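Local coordinates for possible sortase-like protein (Corynebacterium diphtheriae, PDB 5UUS) that probably acts as a membrane-anchored sortase, a transpeptidase-family enzyme that cleaves surface proteins and joins them to the cell envelope, at residues A[77-80]-A[84-87]; A[174-179]-A[206-211]; A[152-157]-A[185-190]; A[56-59]-A[64-67]; A[68-73]-A[95-100]. All coordinates share one frame; numbering follows the deposited sequence.

Contact 1: residues A[77-80]-A[84-87]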
# COMPACT_ATOMS: atom_id res chain seq x y z
N GLN A 77 3.66 2.08 -9.37
CA GLN A 77 4.58 3.00 -8.72
C GLN A 77 5.20 2.33 -7.52
O GLN A 77 4.79 1.25 -7.13
CB GLN A 77 3.87 4.30 -8.33
CG GLN A 77 3.63 5.25 -9.52
CD GLN A 77 2.59 4.71 -10.55
OE1 GLN A 77 1.44 4.43 -10.22
NE2 GLN A 77 3.02 4.61 -11.80
N LEU A 78 6.21 2.98 -6.96
CA LEU A 78 6.99 2.45 -5.86
C LEU A 78 6.63 3.26 -4.61
O LEU A 78 5.91 4.24 -4.70
CB LEU A 78 8.49 2.52 -6.22
CG LEU A 78 8.92 1.55 -7.32
CD1 LEU A 78 10.37 1.87 -7.85
CD2 LEU A 78 8.85 0.12 -6.80
N PRO A 79 7.12 2.84 -3.43
CA PRO A 79 6.62 3.48 -2.20
C PRO A 79 6.88 4.98 -2.13
O PRO A 79 7.99 5.40 -2.43
CB PRO A 79 7.39 2.74 -1.10
CG PRO A 79 7.63 1.39 -1.67
CD PRO A 79 7.92 1.64 -3.13
N GLY A 80 5.88 5.76 -1.72
CA GLY A 80 6.06 7.19 -1.55
C GLY A 80 5.78 8.00 -2.81
O GLY A 80 5.77 9.22 -2.79
N ASN A 84 0.03 4.85 -7.82
CA ASN A 84 -0.46 3.67 -7.11
C ASN A 84 0.64 2.62 -6.93
O ASN A 84 1.14 2.05 -7.90
CB ASN A 84 -1.66 3.10 -7.89
CG ASN A 84 -2.45 2.06 -7.11
OD1 ASN A 84 -2.06 1.61 -6.02
ND2 ASN A 84 -3.58 1.65 -7.68
N PHE A 85 1.05 2.43 -5.69
CA PHE A 85 2.04 1.40 -5.35
C PHE A 85 1.24 0.12 -5.01
O PHE A 85 0.63 0.04 -3.95
CB PHE A 85 2.91 1.88 -4.19
CG PHE A 85 3.64 0.78 -3.47
CD1 PHE A 85 4.56 -0.02 -4.14
CD2 PHE A 85 3.42 0.55 -2.11
CE1 PHE A 85 5.23 -1.07 -3.48
CE2 PHE A 85 4.09 -0.49 -1.44
CZ PHE A 85 4.99 -1.30 -2.14
N ALA A 86 1.23 -0.87 -5.92
CA ALA A 86 0.37 -2.05 -5.79
C ALA A 86 1.15 -3.34 -5.50
O ALA A 86 2.19 -3.59 -6.11
CB ALA A 86 -0.48 -2.24 -7.06
N VAL A 87 0.62 -4.14 -4.58
CA VAL A 87 1.21 -5.43 -4.25
C VAL A 87 0.13 -6.50 -4.15
O VAL A 87 -1.03 -6.21 -3.81
CB VAL A 87 2.02 -5.39 -2.92
CG1 VAL A 87 3.18 -4.40 -3.00
CG2 VAL A 87 1.10 -5.06 -1.75
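Pro79 covers one face of the Phe85 ring: its CG stands 3.8 Å above the ring plane, displaced toward the rim, and makes a CH-pi contact. CD of the same proline leans on the ring at CE1, 3.8 Å away. At the ring's edge, in plane, lies the carbonyl oxygen of Gln77, with Gln77 O 3.3 Å from Phe85 CD1. The His72 ring also meets the Phe85 ring, their planes about 30° apart. The Gln77 oxygen receives a CA-H...O contact as well, Phe85 CA to Gln77 O being 3.3 Å. One carbonyl thus meets both the backbone and the ring of Phe85, while it also bonds to NE2 of His72. Phe85 has CG anti to its backbone N (chi1 161°), which lays the ring against Pro79 on one face and Gln77 O at the edge.

The polar half of the contact is a two-bond clasp between Gln77 and the backbone of Asn84. Gln77 N donates to Asn84 O at 2.9 Å, from above the carbonyl plane. The glutamine side chain bends at chi2, bringing its amide round so that Asn84 N reaches Gln77 OE1 at 2.8 Å, nearly straight at 172° and on a lone pair. Both backbone polar atoms of Asn84 are gripped by one residue, and the side-chain oxygen takes the Asn84 N-H.

The Asn84 amide leads away, to Thr191 and Ser172. Strand 83-88 runs parallel to strand 188-193 in the sortase barrel, and Pro79 and Phe85 both pack on Val112 of strand 109-114, with Tyr121 of strand 117-123 also touching the ring.

Contact 2: residues A[174-179]-A[206-211]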
# COMPACT_ATOMS: atom_id res chain seq x y z
N LEU A 174 -4.22 6.12 -11.00
CA LEU A 174 -5.43 6.59 -10.34
C LEU A 174 -6.39 5.39 -10.33
O LEU A 174 -6.90 5.02 -11.40
CB LEU A 174 -6.03 7.79 -11.07
CG LEU A 174 -7.34 8.32 -10.50
CD1 LEU A 174 -7.11 8.84 -9.08
CD2 LEU A 174 -7.92 9.42 -11.40
N PRO A 175 -6.62 4.79 -9.15
CA PRO A 175 -7.29 3.46 -9.13
C PRO A 175 -8.71 3.47 -9.71
O PRO A 175 -9.42 4.47 -9.60
CB PRO A 175 -7.31 3.07 -7.65
CG PRO A 175 -6.81 4.25 -6.87
CD PRO A 175 -6.12 5.20 -7.83
N GLU A 176 -9.06 2.35 -10.35
CA GLU A 176 -10.37 2.15 -11.00
C GLU A 176 -10.74 3.25 -11.99
O GLU A 176 -11.90 3.66 -12.09
CB GLU A 176 -11.46 2.02 -9.93
CG GLU A 176 -11.26 0.74 -9.10
CD GLU A 176 -10.50 1.00 -7.82
OE1 GLU A 176 -10.82 1.99 -7.11
OE2 GLU A 176 -9.57 0.22 -7.52
N THR A 177 -9.73 3.73 -12.71
CA THR A 177 -9.91 4.66 -13.83
C THR A 177 -9.04 4.22 -14.99
O THR A 177 -8.24 3.31 -14.85
CB THR A 177 -9.48 6.12 -13.49
OG1 THR A 177 -8.03 6.21 -13.47
CG2 THR A 177 -10.06 6.55 -12.16
N ASP A 178 -9.15 4.93 -16.10
CA ASP A 178 -8.32 4.67 -17.27
C ASP A 178 -7.03 5.53 -17.30
O ASP A 178 -6.38 5.65 -18.35
CB ASP A 178 -9.13 4.93 -18.55
CG ASP A 178 -9.65 6.39 -18.65
OD1 ASP A 178 -9.58 7.14 -17.65
OD2 ASP A 178 -10.14 6.78 -19.74
N VAL A 179 -6.67 6.13 -16.17
CA VAL A 179 -5.43 6.92 -16.09
C VAL A 179 -4.28 6.06 -15.61
O VAL A 179 -4.21 5.73 -14.43
CB VAL A 179 -5.58 8.11 -15.13
CG1 VAL A 179 -4.33 8.98 -15.19
CG2 VAL A 179 -6.78 8.95 -15.51
N ILE A 206 -9.62 -6.29 -2.74
CA ILE A 206 -8.81 -5.08 -2.98
C ILE A 206 -8.86 -4.16 -1.76
O ILE A 206 -9.94 -3.91 -1.21
CB ILE A 206 -9.32 -4.27 -4.20
CG1 ILE A 206 -9.53 -5.17 -5.41
CG2 ILE A 206 -8.34 -3.12 -4.54
CD1 ILE A 206 -8.26 -5.90 -5.87
N VAL A 207 -7.70 -3.66 -1.32
CA VAL A 207 -7.65 -2.61 -0.28
C VAL A 207 -6.85 -1.41 -0.79
O VAL A 207 -5.79 -1.59 -1.42
CB VAL A 207 -7.03 -3.13 1.02
CG1 VAL A 207 -6.74 -1.97 1.98
CG2 VAL A 207 -7.95 -4.16 1.65
N HIS A 208 -7.37 -0.20 -0.58
CA HIS A 208 -6.64 1.02 -0.96
C HIS A 208 -6.34 1.85 0.28
O HIS A 208 -7.21 2.04 1.16
CB HIS A 208 -7.46 1.88 -1.95
CG HIS A 208 -7.62 1.28 -3.31
ND1 HIS A 208 -6.54 0.88 -4.09
CD2 HIS A 208 -8.72 1.03 -4.05
CE1 HIS A 208 -6.98 0.41 -5.24
NE2 HIS A 208 -8.31 0.48 -5.24
N ALA A 209 -5.12 2.32 0.36
CA ALA A 209 -4.69 3.22 1.42
C ALA A 209 -4.00 4.43 0.75
O ALA A 209 -3.38 4.30 -0.30
CB ALA A 209 -3.74 2.49 2.39
N MET A 210 -4.10 5.59 1.38
CA MET A 210 -3.57 6.82 0.83
C MET A 210 -2.37 7.30 1.66
O MET A 210 -2.38 7.24 2.90
CB MET A 210 -4.66 7.90 0.76
CG MET A 210 -4.15 9.25 0.26
SD MET A 210 -5.45 10.47 -0.03
CE MET A 210 -6.30 9.70 -1.44
N LEU A 211 -1.37 7.82 0.95
CA LEU A 211 -0.09 8.24 1.54
C LEU A 211 -0.22 9.52 2.35
O LEU A 211 -0.73 10.53 1.85
CB LEU A 211 0.95 8.44 0.43
CG LEU A 211 2.38 8.87 0.80
CD1 LEU A 211 3.12 7.70 1.43
CD2 LEU A 211 3.10 9.31 -0.48
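His208 carries this contact, reaching from strand 206-211 to Glu176 and Pro175 of the loop 174-179. Two residues earlier in the strand, Ile206 CG2 lies 3.6 Å above one face of the His208 ring, toward the rim, and the isoleucine side chain also packs on Phe161.

Then comes His208 itself. Over the face opposite Ile206 sits Pro175 CG, 4.2 Å above the plane of the His208 ring and toward its rim, while the closest approach is Pro175 CB to His208 CE1 at 3.6 Å. The imidazole is thus held between two aliphatic groups. Its edge does the polar work. His208 NE2 donates to Glu176 OE2 at 2.6 Å with an angle of 156°; Glu176 OE2 accepts through its syn lone pair and lies near the ring plane. The carboxylate is twisted by 41° against the imidazole. ND1 is bonded to Thr191 OG1, so both ring nitrogens are engaged and the rotation of the ring is fixed. The carboxylate would be expected to favour a proton on NE2 and perhaps a positive imidazole.

Glu176 is brought into line by a type II turn from Leu174 to Thr177, in which it holds the third position with positive phi (54°). The backbone bond across this turn is weak; Thr177 OG1 reinforces it by donating to Leu174 O at 2.6 Å. The same hydroxyl accepts from Val179 N at 3.0 Å, forming an ST turn.

Strand 204-216 pairs antiparallel with 188-193, with 160-163 and with 117-123 in the barrel, and the loop 174-179 meets it through His208.

Contact 3: residues A[152-157]-A[185-190]. With EDO (1,2-ethanediol), chain G.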
# COMPACT_ATOMS: atom_id res chain seq x y z
N GLY A 152 -13.84 14.74 -4.83
CA GLY A 152 -12.85 15.02 -5.85
C GLY A 152 -12.41 13.81 -6.62
O GLY A 152 -13.20 12.89 -6.87
N ASP A 153 -11.14 13.80 -7.01
CA ASP A 153 -10.63 12.74 -7.88
C ASP A 153 -10.67 11.34 -7.25
O ASP A 153 -10.57 10.34 -7.94
CB ASP A 153 -9.21 13.08 -8.30
CG ASP A 153 -9.15 14.37 -9.12
OD1 ASP A 153 -10.14 14.71 -9.78
OD2 ASP A 153 -8.10 15.03 -9.10
N TYR A 154 -10.79 11.29 -5.93
CA TYR A 154 -10.76 10.03 -5.21
C TYR A 154 -12.15 9.67 -4.64
O TYR A 154 -12.29 8.78 -3.81
CB TYR A 154 -9.67 10.11 -4.12
CG TYR A 154 -8.29 10.12 -4.76
CD1 TYR A 154 -7.72 11.31 -5.21
CD2 TYR A 154 -7.59 8.93 -4.99
CE1 TYR A 154 -6.47 11.33 -5.83
CE2 TYR A 154 -6.33 8.95 -5.62
CZ TYR A 154 -5.79 10.15 -6.03
OH TYR A 154 -4.57 10.17 -6.67
N GLU A 155 -13.18 10.37 -5.10
CA GLU A 155 -14.54 10.13 -4.59
C GLU A 155 -14.99 8.68 -4.84
O GLU A 155 -15.59 8.05 -3.98
CB GLU A 155 -15.53 11.11 -5.23
CG GLU A 155 -16.99 10.70 -5.00
CD GLU A 155 -17.98 11.77 -5.46
OE1 GLU A 155 -17.54 12.81 -6.02
OE2 GLU A 155 -19.20 11.58 -5.23
N HIS A 156 -14.66 8.13 -6.00
CA HIS A 156 -15.08 6.78 -6.37
C HIS A 156 -14.22 5.65 -5.74
O HIS A 156 -14.50 4.48 -5.93
CB HIS A 156 -15.03 6.64 -7.89
CG HIS A 156 -13.64 6.65 -8.44
ND1 HIS A 156 -12.90 7.81 -8.59
CD2 HIS A 156 -12.83 5.64 -8.85
CE1 HIS A 156 -11.71 7.51 -9.07
NE2 HIS A 156 -11.63 6.20 -9.22
N VAL A 157 -13.18 6.01 -5.00
CA VAL A 157 -12.22 4.98 -4.56
C VAL A 157 -12.58 4.45 -3.18
O VAL A 157 -12.43 5.14 -2.19
CB VAL A 157 -10.77 5.53 -4.53
CG1 VAL A 157 -9.80 4.42 -4.10
CG2 VAL A 157 -10.39 6.11 -5.91
N GLY A 185 -0.52 15.69 -9.99
CA GLY A 185 -1.70 16.04 -9.22
C GLY A 185 -2.26 14.91 -8.37
O GLY A 185 -3.17 15.12 -7.57
N MET A 186 -1.70 13.71 -8.52
CA MET A 186 -2.21 12.54 -7.79
C MET A 186 -1.69 12.47 -6.36
O MET A 186 -0.59 12.93 -6.06
CB MET A 186 -1.83 11.26 -8.51
CG MET A 186 -2.49 11.09 -9.87
SD MET A 186 -1.72 9.67 -10.68
CE MET A 186 -2.72 9.64 -12.16
N GLU A 187 -2.52 11.93 -5.47
CA GLU A 187 -2.04 11.44 -4.17
C GLU A 187 -1.22 10.17 -4.38
O GLU A 187 -1.24 9.56 -5.44
CB GLU A 187 -3.22 11.14 -3.23
CG GLU A 187 -4.13 12.34 -3.00
CD GLU A 187 -3.41 13.50 -2.29
OE1 GLU A 187 -2.55 13.23 -1.41
OE2 GLU A 187 -3.71 14.66 -2.61
N GLY A 188 -0.49 9.77 -3.35
CA GLY A 188 0.10 8.46 -3.34
C GLY A 188 -0.94 7.46 -2.84
O GLY A 188 -1.54 7.63 -1.76
N ILE A 189 -1.15 6.42 -3.62
CA ILE A 189 -2.00 5.32 -3.20
C ILE A 189 -1.18 4.05 -3.01
O ILE A 189 -0.24 3.81 -3.76
CB ILE A 189 -3.11 5.07 -4.23
CG1 ILE A 189 -4.04 6.28 -4.24
CG2 ILE A 189 -3.91 3.78 -3.87
CD1 ILE A 189 -4.97 6.33 -3.05
N MET A 190 -1.53 3.26 -1.99
CA MET A 190 -1.01 1.90 -1.92
C MET A 190 -2.18 0.91 -2.08
O MET A 190 -3.24 1.07 -1.45
CB MET A 190 -0.26 1.65 -0.61
CG MET A 190 0.23 0.19 -0.47
SD MET A 190 1.14 -0.12 1.06
CE MET A 190 1.51 -1.88 0.88
C1 EDO G . -9.04 18.14 -8.44
O1 EDO G . -10.35 18.58 -8.84
C2 EDO G . -9.00 17.80 -6.95
O2 EDO G . -9.42 16.45 -6.69
O HOH W 1 -3.35 8.13 -7.20
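Where the loop after helix 143-151 closes over the start of barrel strand 188-193, Tyr154 makes the contact, meeting Met186, Glu187 and Ile189. Its hydroxyl accepts a weak, bent hydrogen bond from Glu187 N, with Glu187 N 3.0 Å from Tyr154 OH, and Met186 CB lies 3.5 Å from the same oxygen. Further back, one side of the ring runs along the aliphatic part of Glu187, with Tyr154 CE1 3.8 Å from Glu187 CG. The other side slides past Ile189, Tyr154 CE2 being 3.8 Å from Ile189 CG1.

Tyr154 lies in two overlapping type I turns, Gly152 to Glu155 and Tyr154 to Val157; these bring the chain from the helix toward strand 160-163 of the sortase barrel. Met210 of strand 204-216 and Leu174 also pack on the tyrosine.

Glu187 CG is anti to its carbonyl carbon (chi1 -57°), and a second bend turns the carboxylate off the ring to a salt bridge with Arg148 and a bond to Gln145. Arg148 also pairs with Asp153. An ethanediol, probably from the crystallisation liquor, accepts from Asp153 N at its O2, 3.2 Å away. A water may link Tyr154 OH and Glu187 O, though its distance to the hydroxyl is doubtfully short.

Contact 4: residues A[56-59]-A[64-67]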
# COMPACT_ATOMS: atom_id res chain seq x y z
N ALA A 56 8.68 -8.88 4.00
CA ALA A 56 9.46 -8.35 2.90
C ALA A 56 8.58 -8.28 1.66
O ALA A 56 7.70 -9.13 1.42
CB ALA A 56 10.70 -9.23 2.65
N ILE A 57 8.81 -7.25 0.86
CA ILE A 57 8.12 -7.15 -0.41
C ILE A 57 9.10 -7.41 -1.52
O ILE A 57 10.17 -6.83 -1.54
CB ILE A 57 7.47 -5.78 -0.57
CG1 ILE A 57 6.46 -5.56 0.56
CG2 ILE A 57 6.81 -5.67 -1.93
CD1 ILE A 57 5.98 -4.11 0.67
N VAL A 58 8.71 -8.29 -2.43
CA VAL A 58 9.56 -8.69 -3.55
C VAL A 58 9.10 -8.00 -4.85
O VAL A 58 7.92 -7.66 -4.99
CB VAL A 58 9.51 -10.25 -3.67
CG1 VAL A 58 9.71 -10.73 -5.08
CG2 VAL A 58 10.49 -10.89 -2.69
N GLU A 59 10.01 -7.80 -5.80
CA GLU A 59 9.64 -7.22 -7.10
C GLU A 59 9.12 -8.27 -8.05
O GLU A 59 9.85 -9.18 -8.43
CB GLU A 59 10.84 -6.49 -7.73
CG GLU A 59 10.58 -5.95 -9.13
CD GLU A 59 9.65 -4.73 -9.14
OE1 GLU A 59 9.16 -4.31 -8.06
OE2 GLU A 59 9.40 -4.18 -10.24
N ALA A 64 6.25 -17.73 -7.86
CA ALA A 64 7.50 -17.84 -7.13
C ALA A 64 7.76 -16.62 -6.25
O ALA A 64 8.25 -16.75 -5.11
CB ALA A 64 8.65 -18.05 -8.10
N ASP A 65 7.44 -15.43 -6.77
CA ASP A 65 7.61 -14.18 -6.01
C ASP A 65 6.71 -14.11 -4.78
O ASP A 65 7.11 -13.57 -3.74
CB ASP A 65 7.30 -12.97 -6.90
CG ASP A 65 8.27 -12.84 -8.07
OD1 ASP A 65 9.48 -13.08 -7.90
OD2 ASP A 65 7.81 -12.47 -9.17
N LEU A 66 5.48 -14.64 -4.90
CA LEU A 66 4.47 -14.50 -3.87
C LEU A 66 4.63 -15.57 -2.81
O LEU A 66 3.79 -15.71 -1.94
CB LEU A 66 3.06 -14.58 -4.47
CG LEU A 66 2.73 -13.49 -5.51
CD1 LEU A 66 1.30 -13.58 -5.98
CD2 LEU A 66 3.00 -12.14 -4.93
N GLU A 67 5.72 -16.34 -2.91
CA GLU A 67 5.91 -17.51 -2.07
C GLU A 67 6.25 -17.15 -0.62
O GLU A 67 5.76 -17.79 0.30
CB GLU A 67 7.01 -18.40 -2.65
CG GLU A 67 7.13 -19.77 -1.99
CD GLU A 67 5.91 -20.65 -2.21
OE1 GLU A 67 5.14 -20.37 -3.15
OE2 GLU A 67 5.72 -21.61 -1.43
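Val58 and Asp65 are the closest backbone points, with 6.3 Å between their CA atoms, where strand 56-59 passes the segment 64-67. Both side chains point across the gap and meet at about a right angle. Val58 puts CG1 forward, roughly anti to the backbone N (chi1 151°), and that methyl rests on the aspartate: Val58 CG1 lies 3.7 Å from Asp65 OD1 and 3.8 Å from Asp65 CB. The contact is therefore van der Waals, a methyl touching CB and OD1 of the aspartate. The carboxylate has its own partner nearby, since OD2 accepts from Thr62 N and so ties the loop back on itself. Its approach to the strand is loose, with Asp65 OD2 3.9 Å from Glu59 O.

Strand 54-59 pairs in parallel with strand 71-72 in the sortase barrel, and the loop 60-70 makes the connection between these two neighbours. Val58 shows the loop one side of the strand, while Ile57 points the other way, to Phe85 and Val87 in the interior. Glu59 also points away from the loop and bonds through OE1 to His72 ND1, with a weak second bond to Asn74. The Asp65 side chain is about 8 Å from that of His90, the predicted proton donor and acceptor, and Leu66 touches that histidine directly.

Contact 5: residues A[68-73]-A[95-100]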
# COMPACT_ATOMS: atom_id res chain seq x y z
N ALA A 68 7.07 -16.14 -0.42
CA ALA A 68 7.50 -15.79 0.93
C ALA A 68 6.86 -14.50 1.46
O ALA A 68 7.20 -14.04 2.56
CB ALA A 68 9.01 -15.66 0.97
N GLY A 69 5.95 -13.91 0.69
CA GLY A 69 5.32 -12.65 1.08
C GLY A 69 4.78 -11.87 -0.10
O GLY A 69 4.72 -12.39 -1.22
N PRO A 70 4.38 -10.61 0.13
CA PRO A 70 3.79 -9.85 -0.98
C PRO A 70 4.79 -9.58 -2.11
O PRO A 70 6.01 -9.51 -1.86
CB PRO A 70 3.36 -8.54 -0.32
CG PRO A 70 3.29 -8.85 1.14
CD PRO A 70 4.31 -9.88 1.41
N GLY A 71 4.29 -9.45 -3.33
CA GLY A 71 5.10 -9.03 -4.46
C GLY A 71 4.55 -7.74 -5.06
O GLY A 71 3.33 -7.53 -5.07
N HIS A 72 5.44 -6.88 -5.56
CA HIS A 72 5.07 -5.63 -6.23
C HIS A 72 4.69 -5.89 -7.69
O HIS A 72 5.43 -6.54 -8.41
CB HIS A 72 6.24 -4.63 -6.14
CG HIS A 72 6.02 -3.34 -6.88
ND1 HIS A 72 6.87 -2.91 -7.88
CD2 HIS A 72 5.08 -2.38 -6.75
CE1 HIS A 72 6.45 -1.74 -8.34
NE2 HIS A 72 5.36 -1.40 -7.67
N TYR A 73 3.51 -5.41 -8.13
CA TYR A 73 3.19 -5.39 -9.55
C TYR A 73 4.19 -4.50 -10.31
O TYR A 73 4.23 -3.29 -10.11
CB TYR A 73 1.76 -4.89 -9.80
CG TYR A 73 0.63 -5.81 -9.31
CD1 TYR A 73 0.09 -6.77 -10.15
CD2 TYR A 73 0.10 -5.66 -8.05
CE1 TYR A 73 -0.97 -7.60 -9.72
CE2 TYR A 73 -0.95 -6.49 -7.60
CZ TYR A 73 -1.48 -7.45 -8.45
OH TYR A 73 -2.52 -8.24 -8.00
N GLY A 95 1.44 -18.41 7.48
CA GLY A 95 2.20 -17.19 7.29
C GLY A 95 1.84 -16.39 6.05
O GLY A 95 2.64 -15.57 5.61
N ALA A 96 0.66 -16.63 5.48
CA ALA A 96 0.17 -15.81 4.37
C ALA A 96 0.01 -14.40 4.90
O ALA A 96 -0.52 -14.22 5.99
CB ALA A 96 -1.14 -16.33 3.82
N PRO A 97 0.44 -13.39 4.12
CA PRO A 97 0.42 -12.03 4.68
C PRO A 97 -0.96 -11.41 4.68
O PRO A 97 -1.17 -10.52 5.51
CB PRO A 97 1.34 -11.24 3.72
CG PRO A 97 1.10 -11.91 2.39
CD PRO A 97 0.98 -13.40 2.75
N PHE A 98 -1.86 -11.81 3.78
CA PHE A 98 -3.06 -10.99 3.55
C PHE A 98 -4.36 -11.70 3.93
O PHE A 98 -5.40 -11.41 3.36
CB PHE A 98 -3.15 -10.54 2.07
CG PHE A 98 -2.15 -9.47 1.66
CD1 PHE A 98 -1.46 -8.72 2.62
CD2 PHE A 98 -1.92 -9.20 0.32
CE1 PHE A 98 -0.53 -7.73 2.22
CE2 PHE A 98 -1.02 -8.21 -0.09
CZ PHE A 98 -0.31 -7.48 0.85
N ASN A 99 -4.30 -12.62 4.88
CA ASN A 99 -5.52 -13.33 5.30
C ASN A 99 -6.50 -12.40 6.03
O ASN A 99 -7.71 -12.62 5.98
CB ASN A 99 -5.17 -14.53 6.18
CG ASN A 99 -6.40 -15.32 6.62
OD1 ASN A 99 -7.34 -15.57 5.83
ND2 ASN A 99 -6.40 -15.71 7.89
N ASP A 100 -5.99 -11.36 6.69
CA ASP A 100 -6.83 -10.53 7.57
C ASP A 100 -7.07 -9.09 7.10
O ASP A 100 -7.45 -8.24 7.90
CB ASP A 100 -6.22 -10.50 8.97
CG ASP A 100 -6.40 -11.83 9.72
OD1 ASP A 100 -7.53 -12.36 9.73
OD2 ASP A 100 -5.41 -12.34 10.28
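Pro70, just ahead of the short strand 71-72 of the sortase barrel, packs against Pro97 and Phe98 in the long loop between strands 83-88 and 109-114. The contact is apolar throughout. In the proline pair the two rings slide past each other in opposite directions, Pro70 CD coming 3.9 Å from Pro97 CG. The second apolar pair meets obliquely: Phe98 CZ touches Pro70 CG at 3.9 Å and Pro70 CB at 4.0 Å. With CG of Phe98 anti to its carbonyl carbon (chi1 -73°), the ring is carried round until CZ reaches the proline. Phe55 lies against both prolines, and Met44 against Pro70 and Phe98, completing the apolar surround.

Backbone contact is slight, Gly69 C lying 4.4 Å from Pro97 CG. Gly69 adopts backbone angles open only to glycine (phi 157°); a CB there would clash with Pro70 CD and with the preceding carbonyl O.

Polar ties run to other strands instead. Pro70 and His72 bond through the backbone to Val58, and Gly71 to Ala88, which fixes strand 71-72 between two neighbours. Pro97 also lies about 4 Å, side chain to side chain, from His90, the predicted proton donor and acceptor, placing this packing beside the probable active site. Within its own segment, Pro97 CG stands 4.0 Å above one face of the Phe98 ring, offset toward the rim.

In the fold
Contacts 1, 2, 3 and 5 are buried, contact 4 only partly so, and all five reach the same barrel sheet. Contacts 2 and 3 lie close together, centres 6 Å apart, on the paired strands 204-216 and 188-193; contact 1 adjoins the latter from strand 83-88. Contacts 4 and 5 lie on the neighbouring strands 54-59 and 71-72, across the chain's centre from contact 3 and near His90, the predicted proton donor and acceptor. Chemistry follows place: contact 1 mixes a backbone clasp with a proline on an aromatic face, contact 2 rests on a histidine-carboxylate bond, contact 3 on a tyrosine with a weak hydroxyl bond and apolar neighbours, while contacts 4 and 5 are van der Waals packing.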